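Local coordinates for protein citrate synthase (Metallosphaera sedula, PDB 6ABX) that probably catalyses the condensation of oxaloacetate with acetyl-CoA and water to give citrate and CoA, a step of the tricarboxylic acid cycle, at residues A[177-182]-A[251-256]. Numbering follows the deposited sequence.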
# COMPACT_ATOMS: atom_id res chain seq x y z
N MET A 177 8.21 -16.94 -3.93
CA MET A 177 8.81 -16.06 -2.96
C MET A 177 9.23 -14.73 -3.59
O MET A 177 9.10 -13.72 -2.91
CB MET A 177 10.03 -16.71 -2.32
CG MET A 177 9.61 -17.72 -1.28
SD MET A 177 11.08 -18.54 -0.58
CE MET A 177 10.32 -19.56 0.67
N ASP A 178 9.65 -14.74 -4.87
CA ASP A 178 9.99 -13.46 -5.47
C ASP A 178 9.87 -13.54 -6.99
O ASP A 178 10.11 -14.58 -7.57
CB ASP A 178 11.41 -12.98 -5.17
CG ASP A 178 11.57 -11.49 -5.45
OD1 ASP A 178 10.82 -10.70 -4.81
OD2 ASP A 178 12.33 -11.12 -6.38
N HIS A 179 9.59 -12.36 -7.60
CA HIS A 179 9.60 -12.33 -9.07
C HIS A 179 10.05 -10.94 -9.55
O HIS A 179 9.42 -10.40 -10.43
CB HIS A 179 8.28 -12.80 -9.63
CG HIS A 179 8.41 -13.46 -10.95
ND1 HIS A 179 7.78 -12.98 -12.09
CD2 HIS A 179 9.19 -14.51 -11.35
CE1 HIS A 179 8.11 -13.76 -13.13
NE2 HIS A 179 8.96 -14.74 -12.69
N GLU A 180 11.04 -10.36 -8.87
CA GLU A 180 11.63 -9.09 -9.31
C GLU A 180 10.50 -8.03 -9.17
O GLU A 180 9.77 -7.92 -8.14
CB GLU A 180 12.32 -9.37 -10.67
CG GLU A 180 13.66 -8.64 -10.93
CD GLU A 180 14.49 -8.88 -12.21
OE1 GLU A 180 14.24 -9.86 -12.94
OE2 GLU A 180 15.48 -8.07 -12.48
N MET A 181 10.23 -7.24 -10.20
CA MET A 181 9.55 -5.99 -10.03
C MET A 181 8.03 -5.86 -10.39
O MET A 181 7.56 -4.90 -10.95
CB MET A 181 10.25 -5.01 -10.96
CG MET A 181 9.85 -3.71 -10.64
SD MET A 181 9.55 -3.49 -8.89
CE MET A 181 11.21 -3.77 -8.18
N ASN A 182 7.20 -6.68 -9.89
CA ASN A 182 5.83 -6.64 -10.31
C ASN A 182 5.12 -5.47 -9.59
O ASN A 182 5.72 -4.80 -8.71
CB ASN A 182 5.27 -8.00 -9.94
CG ASN A 182 5.77 -8.48 -8.60
OD1 ASN A 182 5.36 -8.00 -7.54
ND2 ASN A 182 6.75 -9.38 -8.60
N PHE A 251 -2.81 -18.67 -19.04
CA PHE A 251 -1.91 -18.55 -20.19
C PHE A 251 -1.56 -17.08 -20.33
O PHE A 251 -2.32 -16.25 -19.94
CB PHE A 251 -2.53 -19.07 -21.48
CG PHE A 251 -2.33 -20.53 -21.76
CD1 PHE A 251 -3.15 -21.48 -21.18
CD2 PHE A 251 -1.42 -20.93 -22.71
CE1 PHE A 251 -2.93 -22.82 -21.43
CE2 PHE A 251 -1.24 -22.27 -23.00
CZ PHE A 251 -1.97 -23.21 -22.34
N GLY A 252 -0.41 -16.81 -20.93
CA GLY A 252 0.00 -15.47 -21.19
C GLY A 252 0.96 -15.03 -20.11
O GLY A 252 0.82 -15.39 -18.94
N HIS A 253 1.98 -14.29 -20.53
CA HIS A 253 2.79 -13.54 -19.61
C HIS A 253 3.22 -12.27 -20.35
O HIS A 253 3.47 -12.26 -21.57
CB HIS A 253 3.96 -14.37 -19.02
CG HIS A 253 4.38 -13.96 -17.64
ND1 HIS A 253 4.65 -14.88 -16.64
CD2 HIS A 253 4.54 -12.75 -17.06
CE1 HIS A 253 4.98 -14.25 -15.52
NE2 HIS A 253 4.92 -12.94 -15.75
N ARG A 254 3.28 -11.20 -19.58
CA ARG A 254 3.95 -10.03 -19.99
C ARG A 254 5.46 -10.33 -20.08
O ARG A 254 6.14 -9.57 -20.74
CB ARG A 254 3.55 -8.89 -19.04
CG ARG A 254 2.04 -8.72 -18.88
CD ARG A 254 1.58 -7.37 -18.34
NE ARG A 254 0.13 -7.31 -18.19
CZ ARG A 254 -0.62 -6.22 -18.39
NH1 ARG A 254 -0.06 -5.07 -18.71
NH2 ARG A 254 -1.94 -6.30 -18.29
N ILE A 255 5.97 -11.45 -19.52
CA ILE A 255 7.44 -11.60 -19.31
C ILE A 255 8.02 -12.86 -19.97
O ILE A 255 8.95 -12.78 -20.76
CB ILE A 255 7.79 -11.53 -17.81
CG1 ILE A 255 7.49 -10.15 -17.22
CG2 ILE A 255 9.25 -11.92 -17.60
CD1 ILE A 255 6.90 -10.18 -15.83
N TYR A 256 7.51 -14.06 -19.65
CA TYR A 256 8.08 -15.25 -20.24
C TYR A 256 7.57 -15.42 -21.66
O TYR A 256 6.39 -15.27 -21.91
CB TYR A 256 7.80 -16.50 -19.40
CG TYR A 256 8.49 -16.46 -18.06
CD1 TYR A 256 9.85 -16.62 -17.96
CD2 TYR A 256 7.76 -16.33 -16.90
CE1 TYR A 256 10.49 -16.55 -16.74
CE2 TYR A 256 8.38 -16.25 -15.67
CZ TYR A 256 9.76 -16.39 -15.59
OH TYR A 256 10.37 -16.31 -14.38
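His-179 and Tyr-256 meet in the active-site cleft of the citrate synthase fold, where two interhelical loops, 177-182 and 251-256, bring their side chains together from opposite directions. Here a second-shell residue bonded to the far nitrogen of a ligand-binding histidine probably helps to position it. NE2 of His-179 and OH of Tyr-256 lie 2.7 Å apart in a nearly straight hydrogen bond (159°), and either group could be the donor. The phenol comes to the edge of the imidazole, close to its plane, with CE2 of Tyr-256 3.6 Å from CE1 of His-179. The two rings meet rim to rim, their planes inclined at 46°, and neither covers the other's face. With CG of Tyr-256 anti to its own carbonyl carbon (chi1 -66°), the phenol can extend to the imidazole although its CB does not point there. A phenylalanine in its place, lacking the hydroxyl, would probably leave NE2 of His-179 without this partner and the imidazole freer to turn.

On the other side of the imidazole, ND1 of His-179 hydrogen-bonds a bound citrate anion, so both ring nitrogens are engaged and the ring's rotation is restrained. His-179 and His-253 both bind oxaloacetate, and Arg-262 and Arg-332, which also bind oxaloacetate, pack against His-179. His-253, predicted to be an active-site residue, completes an aromatic cluster with His-179 and Tyr-256. Its ring comes to that of His-179 obliquely, and the closest approach joins CE1 of His-253 to CE1 of His-179 at 4.0 Å.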